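PDB 4W9R: esterase from Capnocytophaga ochracea, which is of unknown function but probably hydrolyses esters, as a putative esterase of the alpha/beta-hydrolase superfamily. Local coordinates for residues 332-337 / 356-361; 311-317 / 342-348. All coordinates share one frame; numbering follows the deposited sequence.

Interaction 1 (332-337 / 356-361). With ACT (acetate ion), chain I.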
ATOM      1  N   ALA B 332      18.002 -15.513 -47.924  1.00 43.59           N
ATOM      2  CA  ALA B 332      18.416 -14.461 -47.004  1.00 42.65           C
ATOM      3  C   ALA B 332      18.408 -13.100 -47.691  1.00 47.87           C
ATOM      4  O   ALA B 332      17.904 -12.119 -47.140  1.00 45.19           O
ATOM      5  CB  ALA B 332      19.796 -14.759 -46.438  1.00 31.45           C
ATOM      6  N   LEU B 333      18.965 -13.049 -48.898  1.00 43.55           N
ATOM      7  CA  LEU B 333      19.015 -11.815 -49.672  1.00 47.68           C
ATOM      8  C   LEU B 333      17.613 -11.314 -49.996  1.00 52.22           C
ATOM      9  O   LEU B 333      17.319 -10.127 -49.857  1.00 56.37           O
ATOM     10  CB  LEU B 333      19.806 -12.024 -50.963  1.00 47.99           C
ATOM     11  CG  LEU B 333      19.925 -10.798 -51.867  1.00 45.49           C
ATOM     12  CD1 LEU B 333      20.659  -9.681 -51.144  1.00 42.61           C
ATOM     13  CD2 LEU B 333      20.624 -11.152 -53.169  1.00 43.69           C
ATOM     14  N   LYS B 334      16.751 -12.230 -50.424  1.00 48.32           N
ATOM     15  CA  LYS B 334      15.369 -11.897 -50.745  1.00 51.79           C
ATOM     16  C   LYS B 334      14.631 -11.393 -49.507  1.00 50.98           C
ATOM     17  O   LYS B 334      13.810 -10.478 -49.590  1.00 52.94           O
ATOM     18  CB  LYS B 334      14.653 -13.117 -51.334  1.00 56.93           C
ATOM     19  CG  LYS B 334      13.205 -12.873 -51.729  1.00 75.35           C
ATOM     20  CD  LYS B 334      12.534 -14.164 -52.179  1.00 88.60           C
ATOM     21  CE  LYS B 334      11.072 -13.944 -52.536  1.00 96.82           C
ATOM     22  NZ  LYS B 334      10.909 -13.037 -53.706  1.00101.57           N
ATOM     23  N   THR B 335      14.941 -11.987 -48.359  1.00 45.80           N
ATOM     24  CA  THR B 335      14.262 -11.656 -47.112  1.00 44.15           C
ATOM     25  C   THR B 335      14.761 -10.336 -46.524  1.00 43.88           C
ATOM     26  O   THR B 335      13.980  -9.566 -45.963  1.00 43.71           O
ATOM     27  CB  THR B 335      14.437 -12.777 -46.072  1.00 42.74           C
ATOM     28  OG1 THR B 335      14.180 -14.043 -46.689  1.00 37.86           O
ATOM     29  CG2 THR B 335      13.480 -12.581 -44.908  1.00 39.39           C
ATOM     30  N   TYR B 336      16.060 -10.078 -46.648  1.00 40.28           N
ATOM     31  CA  TYR B 336      16.621  -8.802 -46.214  1.00 39.86           C
ATOM     32  C   TYR B 336      16.001  -7.648 -46.996  1.00 49.55           C
ATOM     33  O   TYR B 336      15.651  -6.615 -46.426  1.00 52.40           O
ATOM     34  CB  TYR B 336      18.140  -8.785 -46.381  1.00 41.23           C
ATOM     35  CG  TYR B 336      18.909  -9.323 -45.194  1.00 44.03           C
ATOM     36  CD1 TYR B 336      18.777  -8.747 -43.938  1.00 45.46           C
ATOM     37  CD2 TYR B 336      19.788 -10.389 -45.337  1.00 43.31           C
ATOM     38  CE1 TYR B 336      19.484  -9.228 -42.853  1.00 40.91           C
ATOM     39  CE2 TYR B 336      20.501 -10.877 -44.258  1.00 43.90           C
ATOM     40  CZ  TYR B 336      20.345 -10.293 -43.018  1.00 43.56           C
ATOM     41  OH  TYR B 336      21.051 -10.773 -41.940  1.00 44.02           O
ATOM     42  N   GLN B 337      15.865  -7.835 -48.305  1.00 55.50           N
ATOM     43  CA  GLN B 337      15.267  -6.826 -49.172  1.00 61.14           C
ATOM     44  C   GLN B 337      13.803  -6.597 -48.815  1.00 61.65           C
ATOM     45  O   GLN B 337      13.262  -5.512 -49.026  1.00 69.35           O
ATOM     46  CB  GLN B 337      15.395  -7.238 -50.640  1.00 60.25           C
ATOM     47  CG  GLN B 337      16.824  -7.250 -51.161  1.00 63.46           C
ATOM     48  CD  GLN B 337      16.945  -7.918 -52.519  1.00 64.36           C
ATOM     49  OE1 GLN B 337      16.016  -8.580 -52.982  1.00 61.21           O
ATOM     50  NE2 GLN B 337      18.094  -7.748 -53.162  1.00 68.51           N
ATOM     51  N   ARG B 356      24.081  -5.874 -44.745  1.00 45.56           N
ATOM     52  CA  ARG B 356      23.858  -7.305 -44.900  1.00 40.75           C
ATOM     53  C   ARG B 356      23.608  -7.654 -46.363  1.00 42.07           C
ATOM     54  O   ARG B 356      24.104  -8.662 -46.864  1.00 53.02           O
ATOM     55  CB  ARG B 356      22.678  -7.762 -44.039  1.00 34.58           C
ATOM     56  CG  ARG B 356      22.823  -7.439 -42.559  1.00 35.02           C
ATOM     57  CD  ARG B 356      23.942  -8.242 -41.918  1.00 28.44           C
ATOM     58  NE  ARG B 356      24.148  -7.881 -40.518  1.00 35.54           N
ATOM     59  CZ  ARG B 356      23.480  -8.416 -39.501  1.00 37.32           C
ATOM     60  NH1 ARG B 356      23.735  -8.029 -38.260  1.00 33.95           N
ATOM     61  NH2 ARG B 356      22.554  -9.339 -39.724  1.00 42.36           N
ATOM     62  N   ILE B 357      22.836  -6.812 -47.041  1.00 40.37           N
ATOM     63  CA  ILE B 357      22.536  -7.009 -48.454  1.00 51.25           C
ATOM     64  C   ILE B 357      23.795  -6.855 -49.299  1.00 61.90           C
ATOM     65  O   ILE B 357      24.043  -7.644 -50.212  1.00 66.00           O
ATOM     66  CB  ILE B 357      21.460  -6.018 -48.945  1.00 44.95           C
ATOM     67  CG1 ILE B 357      20.126  -6.297 -48.250  1.00 39.33           C
ATOM     68  CG2 ILE B 357      21.292  -6.103 -50.455  1.00 34.13           C
ATOM     69  CD1 ILE B 357      19.004  -5.386 -48.691  1.00 32.16           C
ATOM     70  N   THR B 358      24.591  -5.838 -48.980  1.00 64.27           N
ATOM     71  CA  THR B 358      25.832  -5.575 -49.698  1.00 63.27           C
ATOM     72  C   THR B 358      26.795  -6.751 -49.574  1.00 63.31           C
ATOM     73  O   THR B 358      27.445  -7.139 -50.544  1.00 75.48           O
ATOM     74  CB  THR B 358      26.520  -4.292 -49.183  1.00 60.14           C
ATOM     75  OG1 THR B 358      25.620  -3.183 -49.305  1.00 58.43           O
ATOM     76  CG2 THR B 358      27.783  -4.002 -49.980  1.00 52.80           C
ATOM     77  N   HIS B 359      26.873  -7.321 -48.375  1.00 60.01           N
ATOM     78  CA  HIS B 359      27.765  -8.445 -48.118  1.00 62.74           C
ATOM     79  C   HIS B 359      27.322  -9.700 -48.866  1.00 67.83           C
ATOM     80  O   HIS B 359      28.152 -10.510 -49.281  1.00 75.90           O
ATOM     81  CB  HIS B 359      27.843  -8.731 -46.617  1.00 61.16           C
ATOM     82  CG  HIS B 359      28.799  -9.824 -46.259  1.00 70.07           C
ATOM     83  ND1 HIS B 359      28.437 -11.154 -46.243  1.00 74.24           N
ATOM     84  CD2 HIS B 359      30.105  -9.786 -45.903  1.00 75.55           C
ATOM     85  CE1 HIS B 359      29.479 -11.888 -45.892  1.00 72.40           C
ATOM     86  NE2 HIS B 359      30.504 -11.082 -45.680  1.00 77.90           N
ATOM     87  N   LEU B 360      26.013  -9.857 -49.037  1.00 63.63           N
ATOM     88  CA  LEU B 360      25.465 -11.018 -49.730  1.00 58.08           C
ATOM     89  C   LEU B 360      25.605 -10.897 -51.246  1.00 59.84           C
ATOM     90  O   LEU B 360      25.757 -11.898 -51.944  1.00 60.32           O
ATOM     91  CB  LEU B 360      23.994 -11.219 -49.356  1.00 52.07           C
ATOM     92  CG  LEU B 360      23.716 -11.763 -47.953  1.00 52.26           C
ATOM     93  CD1 LEU B 360      22.222 -11.792 -47.677  1.00 57.22           C
ATOM     94  CD2 LEU B 360      24.318 -13.149 -47.789  1.00 47.78           C
ATOM     95  N   GLN B 361      25.554  -9.668 -51.750  1.00 63.56           N
ATOM     96  CA  GLN B 361      25.671  -9.428 -53.184  1.00 64.06           C
ATOM     97  C   GLN B 361      27.132  -9.363 -53.619  1.00 72.75           C
ATOM     98  O   GLN B 361      27.436  -9.370 -54.812  1.00 65.76           O
ATOM     99  CB  GLN B 361      24.941  -8.141 -53.575  1.00 42.80           C
ATOM    100  CG  GLN B 361      23.426  -8.283 -53.598  1.00 49.55           C
ATOM    101  CD  GLN B 361      22.721  -6.987 -53.947  1.00 57.20           C
ATOM    102  OE1 GLN B 361      23.254  -5.898 -53.732  1.00 58.12           O
ATOM    103  NE2 GLN B 361      21.514  -7.101 -54.490  1.00 56.55           N
TER
HETATM  104  C   ACT I 502      23.387  -8.328 -34.600  1.00 61.46           C
HETATM  105  O   ACT I 502      22.751  -8.497 -35.663  1.00 60.22           O
HETATM  106  OXT ACT I 502      23.367  -9.284 -33.794  1.00 67.25           O
HETATM  107  CH3 ACT I 502      24.130  -7.058 -34.308  1.00 43.06           C
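A332 sets its CB against CD1 of L360, which also lies beside the backbone N of L333. L333, its chi1 of 180° sending CG away from the backbone N, brings CD1 to 3.7 Å from CG2 of I357, the side chains crossing at about a right angle, while both its methyls rest on CG of Q361. The two helices, roughly antiparallel with short axes at 153° and 9.7 Å apart at closest approach, belong to a C-terminal run of helices that is probably a tetratricopeptide-like array. One turn on, Y336 sets CB on CG1 of I357 and CD2 3.7 Å from CD1 of L360; CB of R356 lies over one ring face, 3.7 Å from the centroid, a CH-pi contact. The R356 chain bends at chi2 (-68°), taking its guanidinium past the ring rim, where NH2 donates to Y336 OH (3.0 Å), which lies in the guanidinium plane. That hydroxyl also bonds E324, NH2 forms a salt bridge with E321, and NH1 donates to O of an acetate ion, probably from the crystallisation liquor (2.8 Å). A phenylalanine at Y336 would probably leave R356 and E324 without their shared hydroxyl partner. Q337 lays CG on CD1 of I357.

Interaction 2 (311-317 / 342-348)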
ATOM      1  N   LYS B 311       4.279  -4.799 -38.847  1.00 51.63           N
ATOM      2  CA  LYS B 311       4.529  -3.550 -39.560  1.00 55.30           C
ATOM      3  C   LYS B 311       5.961  -3.058 -39.369  1.00 59.25           C
ATOM      4  O   LYS B 311       6.306  -1.955 -39.784  1.00 67.75           O
ATOM      5  CB  LYS B 311       3.536  -2.473 -39.121  1.00 67.59           C
ATOM      6  CG  LYS B 311       2.104  -2.762 -39.538  1.00 80.79           C
ATOM      7  CD  LYS B 311       2.020  -3.041 -41.032  1.00 86.63           C
ATOM      8  CE  LYS B 311       0.612  -3.432 -41.450  1.00 90.39           C
ATOM      9  NZ  LYS B 311       0.544  -3.762 -42.902  1.00 91.41           N
ATOM     10  N   THR B 312       6.783  -3.874 -38.718  1.00 53.75           N
ATOM     11  CA  THR B 312       8.175  -3.524 -38.460  1.00 49.30           C
ATOM     12  C   THR B 312       9.118  -4.445 -39.227  1.00 48.76           C
ATOM     13  O   THR B 312       8.739  -5.544 -39.623  1.00 50.51           O
ATOM     14  CB  THR B 312       8.519  -3.599 -36.962  1.00 43.12           C
ATOM     15  OG1 THR B 312       8.509  -4.967 -36.534  1.00 45.22           O
ATOM     16  CG2 THR B 312       7.517  -2.799 -36.142  1.00 35.71           C
ATOM     17  N   ALA B 313      10.335  -3.970 -39.465  1.00 41.16           N
ATOM     18  CA  ALA B 313      11.339  -4.735 -40.201  1.00 39.78           C
ATOM     19  C   ALA B 313      11.850  -5.959 -39.440  1.00 41.45           C
ATOM     20  O   ALA B 313      12.555  -6.794 -40.005  1.00 33.78           O
ATOM     21  CB  ALA B 313      12.506  -3.833 -40.567  1.00 24.44           C
HETATM   22  N   MSE B 314      11.492  -6.065 -38.164  1.00 46.18           N
HETATM   23  CA  MSE B 314      12.056  -7.093 -37.290  1.00 43.21           C
HETATM   24  C   MSE B 314      11.793  -8.554 -37.708  1.00 43.11           C
HETATM   25  O   MSE B 314      12.732  -9.351 -37.719  1.00 36.53           O
HETATM   26  CB  MSE B 314      11.565  -6.885 -35.855  1.00 31.74           C
HETATM   27  CG  MSE B 314      12.353  -7.682 -34.836  1.00 38.53           C
HETATM   28 SE   MSE B 314      11.917  -7.205 -33.005  0.65 56.12          SE
HETATM   29  CE  MSE B 314      10.225  -8.136 -32.871  1.00 32.85           C
ATOM     30  N   PRO B 315      10.534  -8.919 -38.033  1.00 39.98           N
ATOM     31  CA  PRO B 315      10.291 -10.332 -38.362  1.00 35.47           C
ATOM     32  C   PRO B 315      11.130 -10.853 -39.527  1.00 39.81           C
ATOM     33  O   PRO B 315      11.673 -11.956 -39.444  1.00 48.69           O
ATOM     34  CB  PRO B 315       8.805 -10.354 -38.728  1.00 37.39           C
ATOM     35  CG  PRO B 315       8.224  -9.225 -37.974  1.00 47.81           C
ATOM     36  CD  PRO B 315       9.272  -8.155 -38.006  1.00 45.61           C
ATOM     37  N   ASN B 316      11.238 -10.071 -40.594  1.00 33.39           N
ATOM     38  CA  ASN B 316      12.010 -10.494 -41.755  1.00 34.76           C
ATOM     39  C   ASN B 316      13.511 -10.356 -41.530  1.00 44.55           C
ATOM     40  O   ASN B 316      14.304 -11.026 -42.189  1.00 50.59           O
ATOM     41  CB  ASN B 316      11.587  -9.706 -42.994  1.00 34.85           C
ATOM     42  CG  ASN B 316      10.262 -10.181 -43.556  1.00 40.43           C
ATOM     43  OD1 ASN B 316       9.952 -11.373 -43.521  1.00 35.51           O
ATOM     44  ND2 ASN B 316       9.470  -9.250 -44.076  1.00 42.69           N
ATOM     45  N   PHE B 317      13.903  -9.492 -40.600  1.00 34.08           N
ATOM     46  CA  PHE B 317      15.310  -9.378 -40.236  1.00 27.23           C
ATOM     47  C   PHE B 317      15.763 -10.638 -39.508  1.00 36.60           C
ATOM     48  O   PHE B 317      16.841 -11.166 -39.778  1.00 39.41           O
ATOM     49  CB  PHE B 317      15.556  -8.147 -39.364  1.00 29.34           C
ATOM     50  CG  PHE B 317      16.998  -7.951 -38.988  1.00 36.56           C
ATOM     51  CD1 PHE B 317      17.853  -7.240 -39.811  1.00 28.86           C
ATOM     52  CD2 PHE B 317      17.500  -8.481 -37.808  1.00 42.72           C
ATOM     53  CE1 PHE B 317      19.180  -7.058 -39.466  1.00 36.63           C
ATOM     54  CE2 PHE B 317      18.825  -8.301 -37.457  1.00 33.64           C
ATOM     55  CZ  PHE B 317      19.666  -7.589 -38.286  1.00 32.32           C
ATOM     56  N   GLU B 342      10.200  -2.140 -44.616  1.00 59.58           N
ATOM     57  CA  GLU B 342       9.433  -1.946 -43.392  1.00 58.91           C
ATOM     58  C   GLU B 342      10.172  -0.997 -42.447  1.00 51.75           C
ATOM     59  O   GLU B 342      11.402  -0.930 -42.469  1.00 53.72           O
ATOM     60  CB  GLU B 342       9.176  -3.297 -42.713  1.00 73.90           C
ATOM     61  CG  GLU B 342       7.718  -3.570 -42.363  1.00 85.66           C
ATOM     62  CD  GLU B 342       6.829  -3.707 -43.585  1.00 90.82           C
ATOM     63  OE1 GLU B 342       7.338  -4.099 -44.657  1.00102.96           O
ATOM     64  OE2 GLU B 342       5.617  -3.421 -43.473  1.00 78.33           O
ATOM     65  N   PRO B 343       9.419  -0.252 -41.618  1.00 54.61           N
ATOM     66  CA  PRO B 343       9.983   0.724 -40.676  1.00 57.17           C
ATOM     67  C   PRO B 343      11.026   0.146 -39.723  1.00 50.97           C
ATOM     68  O   PRO B 343      10.995  -1.041 -39.400  1.00 44.48           O
ATOM     69  CB  PRO B 343       8.753   1.193 -39.896  1.00 37.14           C
ATOM     70  CG  PRO B 343       7.649   1.084 -40.871  1.00 41.39           C
ATOM     71  CD  PRO B 343       7.953  -0.133 -41.706  1.00 52.15           C
ATOM     72  N   ASN B 344      11.944   1.002 -39.284  1.00 46.42           N
ATOM     73  CA  ASN B 344      12.986   0.609 -38.347  1.00 39.16           C
ATOM     74  C   ASN B 344      12.450   0.398 -36.937  1.00 43.90           C
ATOM     75  O   ASN B 344      11.544   1.103 -36.494  1.00 53.66           O
ATOM     76  CB  ASN B 344      14.096   1.662 -38.310  1.00 35.11           C
ATOM     77  CG  ASN B 344      14.732   1.888 -39.663  1.00 46.27           C
ATOM     78  OD1 ASN B 344      14.636   1.048 -40.559  1.00 56.58           O
ATOM     79  ND2 ASN B 344      15.397   3.027 -39.817  1.00 38.46           N
ATOM     80  N   ILE B 345      13.017  -0.578 -36.237  1.00 41.66           N
ATOM     81  CA  ILE B 345      12.720  -0.776 -34.824  1.00 40.81           C
ATOM     82  C   ILE B 345      13.996  -1.155 -34.074  1.00 48.20           C
ATOM     83  O   ILE B 345      14.741  -2.034 -34.509  1.00 42.15           O
ATOM     84  CB  ILE B 345      11.634  -1.854 -34.616  1.00 34.42           C
ATOM     85  CG1 ILE B 345      11.445  -2.144 -33.125  1.00 33.14           C
ATOM     86  CG2 ILE B 345      11.975  -3.125 -35.385  1.00 36.48           C
ATOM     87  CD1 ILE B 345      10.342  -3.135 -32.829  1.00 37.02           C
ATOM     88  N   ASP B 346      14.243  -0.476 -32.955  1.00 49.57           N
ATOM     89  CA  ASP B 346      15.440  -0.692 -32.144  1.00 43.58           C
ATOM     90  C   ASP B 346      16.705  -0.600 -32.999  1.00 50.20           C
ATOM     91  O   ASP B 346      16.916   0.392 -33.698  1.00 59.82           O
ATOM     92  CB  ASP B 346      15.369  -2.044 -31.426  1.00 51.03           C
ATOM     93  CG  ASP B 346      16.287  -2.116 -30.215  1.00 70.72           C
ATOM     94  OD1 ASP B 346      17.419  -1.594 -30.286  1.00 82.63           O
ATOM     95  OD2 ASP B 346      15.873  -2.696 -29.188  1.00 74.92           O
ATOM     96  N   PHE B 347      17.532  -1.641 -32.957  1.00 45.42           N
ATOM     97  CA  PHE B 347      18.797  -1.637 -33.685  1.00 46.65           C
ATOM     98  C   PHE B 347      18.629  -2.116 -35.123  1.00 41.41           C
ATOM     99  O   PHE B 347      19.602  -2.199 -35.872  1.00 43.51           O
ATOM    100  CB  PHE B 347      19.842  -2.494 -32.963  1.00 45.17           C
ATOM    101  CG  PHE B 347      19.621  -3.975 -33.095  1.00 49.01           C
ATOM    102  CD1 PHE B 347      20.317  -4.711 -34.043  1.00 40.21           C
ATOM    103  CD2 PHE B 347      18.734  -4.635 -32.262  1.00 48.31           C
ATOM    104  CE1 PHE B 347      20.124  -6.075 -34.162  1.00 36.92           C
ATOM    105  CE2 PHE B 347      18.537  -5.999 -32.377  1.00 44.51           C
ATOM    106  CZ  PHE B 347      19.234  -6.720 -33.328  1.00 39.33           C
ATOM    107  N   ILE B 348      17.395  -2.421 -35.513  1.00 36.44           N
ATOM    108  CA  ILE B 348      17.138  -2.837 -36.885  1.00 40.79           C
ATOM    109  C   ILE B 348      16.855  -1.598 -37.713  1.00 44.07           C
ATOM    110  O   ILE B 348      15.847  -0.921 -37.510  1.00 47.63           O
ATOM    111  CB  ILE B 348      15.936  -3.798 -36.995  1.00 40.34           C
ATOM    112  CG1 ILE B 348      15.921  -4.791 -35.832  1.00 34.40           C
ATOM    113  CG2 ILE B 348      15.949  -4.518 -38.338  1.00 29.16           C
ATOM    114  CD1 ILE B 348      17.083  -5.722 -35.828  1.00 37.29           C
TER
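F317 and I348 form the closely packed side of this contact. CD1 of I348 lies over one face of the F317 ring, 3.7 Å from its centroid and displaced toward the CD2-CE2 rim, a CH-pi contact, while CG2 of I348 covers CG and CD1 of the same ring. The phenyl group reaches this place because its CG stands anti to the backbone N (chi1 -178°), and L352 and I353 of helix 350-362 also pack on it. F347 adds CE1, 4.2 Å from CE2 of F317, the two side chains crossing at about a right angle. Next to this cluster, A313 turns its methyl toward CG2 of I348, and its N donates to the carbonyl O of P343 at 3.0 Å. I345 rests CG2 against CB of T312 and CB of M314, 3.8 Å from each; M314, present as selenomethionine, also packs on V281 and V304. A type II' beta turn from I345 to I348 brings these two isoleucines onto the same partner segment.

The K311/P343 end is more exposed to solvent. There E342 lays CG against K311 O, and CD of P343 borders that same carbonyl. Only the charged tips are loose: NZ of K311 and OE2 of E342 stay 5.1 Å apart, too far for a salt bridge, though their opposite charges may still attract. Overall, a loop between two helices folds back onto the segment leading into helix 314-325, an arrangement consistent with a tetratricopeptide-like array of antiparallel helices.

Along the chain the segments alternate: 311-317, 332-337, 342-348, 356-361, so the two contacts interlock. Interaction 2 packs the approach to and first turn of helix 314-325 against the loop between helices 329-339 and 350-362; interaction 1 joins those two helices. Their centres lie 15 Å apart, and F317 bridges them, its ring touching both Y336 and R356. T335 additionally packs on the backbone of N316. Both contacts belong to the C-terminal helical arm, about 30 Å (interaction 2) and 43 Å (interaction 1) from the chain centre, well beyond the mixed sheet of the hydrolase-like domain. Together they unite the last three helices into one compact unit at the arm's end.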